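PDB 5DL8: benzoate transport porin BenP from Acinetobacter baumannii AB307-0294, which probably forms an outer-membrane channel of the OprD porin family through which small substrates such as benzoate may diffuse into the periplasm. Local coordinates for residues S110-K114 with S176-E181; V82-V86 with R146-T150. The contacts are given in a common frame with arbitrary orientation. Numbering follows the deposited sequence.

Contact 1 of 2, residues S110-K114 with S176-E181; sequences SDYLK and SPRNEE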
# COMPACT_ATOMS: atom_id res chain seq x y z
N SER A 110 -1.18 -21.95 11.09
CA SER A 110 -2.35 -21.91 11.98
C SER A 110 -2.41 -20.61 12.77
O SER A 110 -3.46 -20.24 13.25
CB SER A 110 -2.46 -23.21 12.82
OG SER A 110 -1.30 -23.28 13.53
N ASP A 111 -1.28 -19.89 12.83
CA ASP A 111 -1.15 -18.57 13.51
C ASP A 111 0.18 -17.86 13.06
O ASP A 111 1.03 -18.50 12.46
CB ASP A 111 -1.31 -18.70 15.04
CG ASP A 111 -0.13 -19.31 15.75
OD1 ASP A 111 0.72 -19.92 15.15
OD2 ASP A 111 0.06 -19.15 16.95
N TYR A 112 0.31 -16.55 13.22
CA TYR A 112 1.61 -15.92 12.98
C TYR A 112 1.68 -14.64 13.80
O TYR A 112 0.65 -14.06 14.14
CB TYR A 112 1.91 -15.67 11.50
CG TYR A 112 1.21 -14.54 10.77
CD1 TYR A 112 -0.17 -14.47 10.73
CD2 TYR A 112 1.96 -13.65 9.90
CE1 TYR A 112 -0.85 -13.57 9.99
CE2 TYR A 112 1.28 -12.64 9.17
CZ TYR A 112 -0.12 -12.61 9.19
OH TYR A 112 -0.82 -11.65 8.46
N LEU A 113 2.93 -14.32 14.16
CA LEU A 113 3.31 -13.26 15.03
C LEU A 113 4.33 -12.41 14.35
O LEU A 113 5.38 -12.99 13.91
CB LEU A 113 4.03 -13.84 16.26
CG LEU A 113 4.56 -12.82 17.27
CD1 LEU A 113 3.46 -12.10 18.02
CD2 LEU A 113 5.42 -13.60 18.27
N LYS A 114 4.07 -11.09 14.31
CA LYS A 114 5.10 -10.05 13.91
C LYS A 114 5.45 -9.19 15.15
O LYS A 114 4.60 -9.03 16.03
CB LYS A 114 4.54 -9.16 12.88
CG LYS A 114 4.16 -9.75 11.55
CD LYS A 114 3.36 -8.74 10.78
CE LYS A 114 3.24 -9.11 9.32
NZ LYS A 114 4.59 -8.95 8.62
N SER A 176 9.14 -7.13 5.88
CA SER A 176 8.31 -8.25 6.47
C SER A 176 6.98 -8.18 5.86
O SER A 176 6.15 -7.35 6.27
CB SER A 176 8.13 -8.07 7.96
OG SER A 176 7.58 -9.26 8.56
N PRO A 177 6.75 -8.95 4.83
CA PRO A 177 5.44 -8.87 4.14
C PRO A 177 4.17 -9.12 5.01
O PRO A 177 4.27 -9.70 6.08
CB PRO A 177 5.57 -9.95 3.01
CG PRO A 177 7.00 -9.98 2.73
CD PRO A 177 7.66 -9.86 4.11
N ARG A 178 3.01 -8.64 4.54
CA ARG A 178 1.77 -8.72 5.27
C ARG A 178 1.45 -10.21 5.76
O ARG A 178 0.95 -10.38 6.83
CB ARG A 178 0.63 -8.17 4.42
CG ARG A 178 0.21 -9.09 3.31
CD ARG A 178 -0.65 -8.41 2.30
NE ARG A 178 -1.14 -9.33 1.25
CZ ARG A 178 -1.61 -8.93 0.04
NH1 ARG A 178 -1.56 -7.57 -0.31
NH2 ARG A 178 -2.09 -9.85 -0.86
N ASN A 179 1.88 -11.23 5.01
CA ASN A 179 1.57 -12.61 5.27
C ASN A 179 2.75 -13.35 5.79
O ASN A 179 2.77 -14.59 5.61
CB ASN A 179 1.00 -13.31 3.99
CG ASN A 179 2.01 -13.40 2.81
OD1 ASN A 179 2.71 -12.47 2.52
ND2 ASN A 179 2.00 -14.49 2.10
N GLU A 180 3.73 -12.66 6.43
CA GLU A 180 4.91 -13.37 6.91
C GLU A 180 5.30 -12.83 8.26
O GLU A 180 4.98 -11.71 8.58
CB GLU A 180 6.19 -13.24 5.98
CG GLU A 180 6.03 -13.57 4.53
CD GLU A 180 5.87 -15.06 4.23
OE1 GLU A 180 6.00 -15.91 5.18
OE2 GLU A 180 5.61 -15.40 3.04
N GLU A 181 6.11 -13.60 8.95
CA GLU A 181 6.58 -13.28 10.31
C GLU A 181 7.88 -12.58 10.39
O GLU A 181 8.11 -11.88 11.32
CB GLU A 181 6.84 -14.57 11.16
CG GLU A 181 5.55 -15.39 11.42
CD GLU A 181 5.64 -16.37 12.63
OE1 GLU A 181 6.55 -17.13 12.73
OE2 GLU A 181 4.77 -16.36 13.47
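Glu181, Lys114 and Tyr112 carry most of this contact, a loop folded against a beta-barrel wall, as is usual in porins, and held by side chains that reach for backbone groups. The turn Pro177-Glu180 is type I, closed by Glu180 N to Pro177 O at 3.0 Å. Lys114 runs extended to its last bond, so that its ammonium group enters the concave side of this turn: NZ donates to Pro177 O (2.7 Å) and Glu180 O (2.8 Å), and weakly to Ser176 O (3.2 Å) and Ser176 OG (3.0 Å), itself hydrogen-bonded to Asp182 O. One buried ammonium group thus holds several carbonyls, Pro177 O being shared with Glu180 N. Alongside, Tyr112 points at the loop and donates from OH to Arg178 O (2.7 Å). Glu181 reaches back the other way: its OE2 accepts the backbone Leu113 N at 2.8 Å and lies 3.2 Å from Tyr112 CA. Arg178 turns away from the strand to a salt bridge with Asp143. The loop follows strand 165-176, whose end pairs with Ser151, whereas strand 107-123 is hydrogen-bonded to strand 72-87 through Tyr112 with Ala85 and Lys114 with Gln83.

Contact 2 of 2, residues V82-V86 with R146-T150; sequences VQYAV and RQLLT
Strand residues Val82-Val86 are regularly extended, with Gln83 and Ala85 directing their CB atoms at the loop 146-150 and Tyr84 and Val86 facing away. The loop runs in the opposite sense to the strand, closest at Gln83 and Leu148 (CA-CA 6.6 Å), too far apart for backbone pairing. Arg146 and Gln147 have unusual backbone angles (phi/psi -126/-109 and -110/-96); from Leu148 onward the chain is extended. Arg146 stays out of reach of the strand, its guanidinium near those of Arg178 and Arg398. Gln147 (chi1 t, chi2 p) lays CG 3.9 Å from Ala85 CB and bonds through NE2 to Ser51. Leu148, rotamer mt, makes the apolar contact: CG sits 4.1 Å from Ala85 CB, and CD1 comes within 4.0 Å of both Tyr84 N and Ala85 N. At Leu149, the backbone N donates to Gln83 OE1 (2.9 Å, 162°), while CB lies 3.5 Å from that same oxygen; Gln83 adopts chi1 m and chi2 t to reach it. Thr150 turns its side chain away. A loop folded against the inner barrel wall, with clustered basic residues, is consistent with the pore constriction of OprD-family porins. Strand 72-87 lies between strands 47-65 and 107-123, and the loop spans them: Leu148 touches Ala53 on one and Lys114 on the other, and its N is bonded to Tyr112 OH.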
# COMPACT_ATOMS: atom_id res chain seq x y z
N VAL A 82 3.62 -5.05 17.90
CA VAL A 82 3.39 -6.46 17.95
C VAL A 82 2.04 -6.71 17.31
O VAL A 82 1.09 -5.90 17.47
CB VAL A 82 3.48 -6.96 19.43
CG1 VAL A 82 2.39 -6.28 20.30
CG2 VAL A 82 3.34 -8.49 19.50
N GLN A 83 1.98 -7.74 16.47
CA GLN A 83 0.73 -8.11 15.77
C GLN A 83 0.65 -9.62 15.73
O GLN A 83 1.63 -10.30 15.45
CB GLN A 83 0.72 -7.59 14.32
CG GLN A 83 1.11 -6.12 14.03
CD GLN A 83 1.22 -5.86 12.53
OE1 GLN A 83 0.24 -5.90 11.74
NE2 GLN A 83 2.48 -5.70 12.09
N TYR A 84 -0.53 -10.14 16.03
CA TYR A 84 -0.74 -11.57 16.19
C TYR A 84 -2.07 -11.95 15.63
O TYR A 84 -3.07 -11.33 16.01
CB TYR A 84 -0.72 -11.92 17.64
CG TYR A 84 -0.95 -13.37 17.88
CD1 TYR A 84 -0.02 -14.34 17.40
CD2 TYR A 84 -2.09 -13.83 18.59
CE1 TYR A 84 -0.20 -15.69 17.63
CE2 TYR A 84 -2.26 -15.20 18.84
CZ TYR A 84 -1.30 -16.11 18.36
OH TYR A 84 -1.51 -17.44 18.47
N ALA A 85 -2.09 -12.96 14.74
CA ALA A 85 -3.31 -13.48 14.16
C ALA A 85 -3.38 -15.03 14.31
O ALA A 85 -2.39 -15.73 14.18
CB ALA A 85 -3.39 -13.16 12.71
N VAL A 86 -4.60 -15.54 14.58
CA VAL A 86 -4.93 -16.95 14.54
C VAL A 86 -5.84 -17.31 13.39
O VAL A 86 -6.86 -16.63 13.18
CB VAL A 86 -5.67 -17.33 15.83
CG1 VAL A 86 -6.10 -18.81 15.87
CG2 VAL A 86 -4.70 -17.15 16.97
N ARG A 146 -5.22 -6.86 3.98
CA ARG A 146 -5.55 -8.27 4.30
C ARG A 146 -5.69 -8.46 5.84
O ARG A 146 -6.62 -7.89 6.40
CB ARG A 146 -4.52 -9.20 3.64
CG ARG A 146 -4.42 -9.17 2.12
CD ARG A 146 -5.74 -9.40 1.48
NE ARG A 146 -5.62 -9.85 0.09
CZ ARG A 146 -5.25 -9.09 -0.98
NH1 ARG A 146 -4.90 -7.79 -0.89
NH2 ARG A 146 -5.18 -9.70 -2.16
N GLN A 147 -4.74 -9.16 6.48
CA GLN A 147 -4.79 -9.34 7.89
C GLN A 147 -3.70 -8.54 8.58
O GLN A 147 -3.89 -7.31 8.79
CB GLN A 147 -4.79 -10.85 8.23
CG GLN A 147 -4.85 -11.23 9.69
CD GLN A 147 -5.87 -10.44 10.50
OE1 GLN A 147 -5.61 -9.29 10.87
NE2 GLN A 147 -7.00 -11.07 10.85
N LEU A 148 -2.55 -9.12 8.89
CA LEU A 148 -1.45 -8.27 9.51
C LEU A 148 -0.80 -7.31 8.43
O LEU A 148 -1.06 -7.48 7.21
CB LEU A 148 -0.46 -9.13 10.28
CG LEU A 148 -1.07 -10.10 11.33
CD1 LEU A 148 0.02 -10.77 12.16
CD2 LEU A 148 -2.03 -9.27 12.22
N LEU A 149 -0.06 -6.31 8.89
CA LEU A 149 0.44 -5.16 8.06
C LEU A 149 1.96 -5.29 7.77
O LEU A 149 2.81 -5.71 8.60
CB LEU A 149 0.27 -3.90 8.83
CG LEU A 149 -1.05 -3.13 8.88
CD1 LEU A 149 -2.27 -3.97 8.87
CD2 LEU A 149 -1.12 -2.11 10.01
N THR A 150 2.29 -5.00 6.53
CA THR A 150 3.69 -4.93 6.04
C THR A 150 4.44 -3.81 6.78
O THR A 150 3.90 -2.73 7.02
CB THR A 150 3.68 -4.72 4.51
OG1 THR A 150 2.84 -5.74 3.98
CG2 THR A 150 5.09 -4.76 3.78

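The two contacts have centres 6 Å apart and share one patch of barrel wall, strands 72-87 and 107-123 being antiparallel neighbours in the sheet. Along the chain their segments alternate: 82-86, 110-114, 146-150, 176-181, so each strand receives the loop two places further on. Between the strand segments of the two contacts, Asp111 OD2 and Tyr84 OH form a probable hydrogen bond (2.8 Å). The loops pack on each other too, Arg178 N lying 3.0 Å from Thr150 OG1. Together the two loops cover neighbouring parts of the wall, consistent with a narrowed channel, away from both calcium sites.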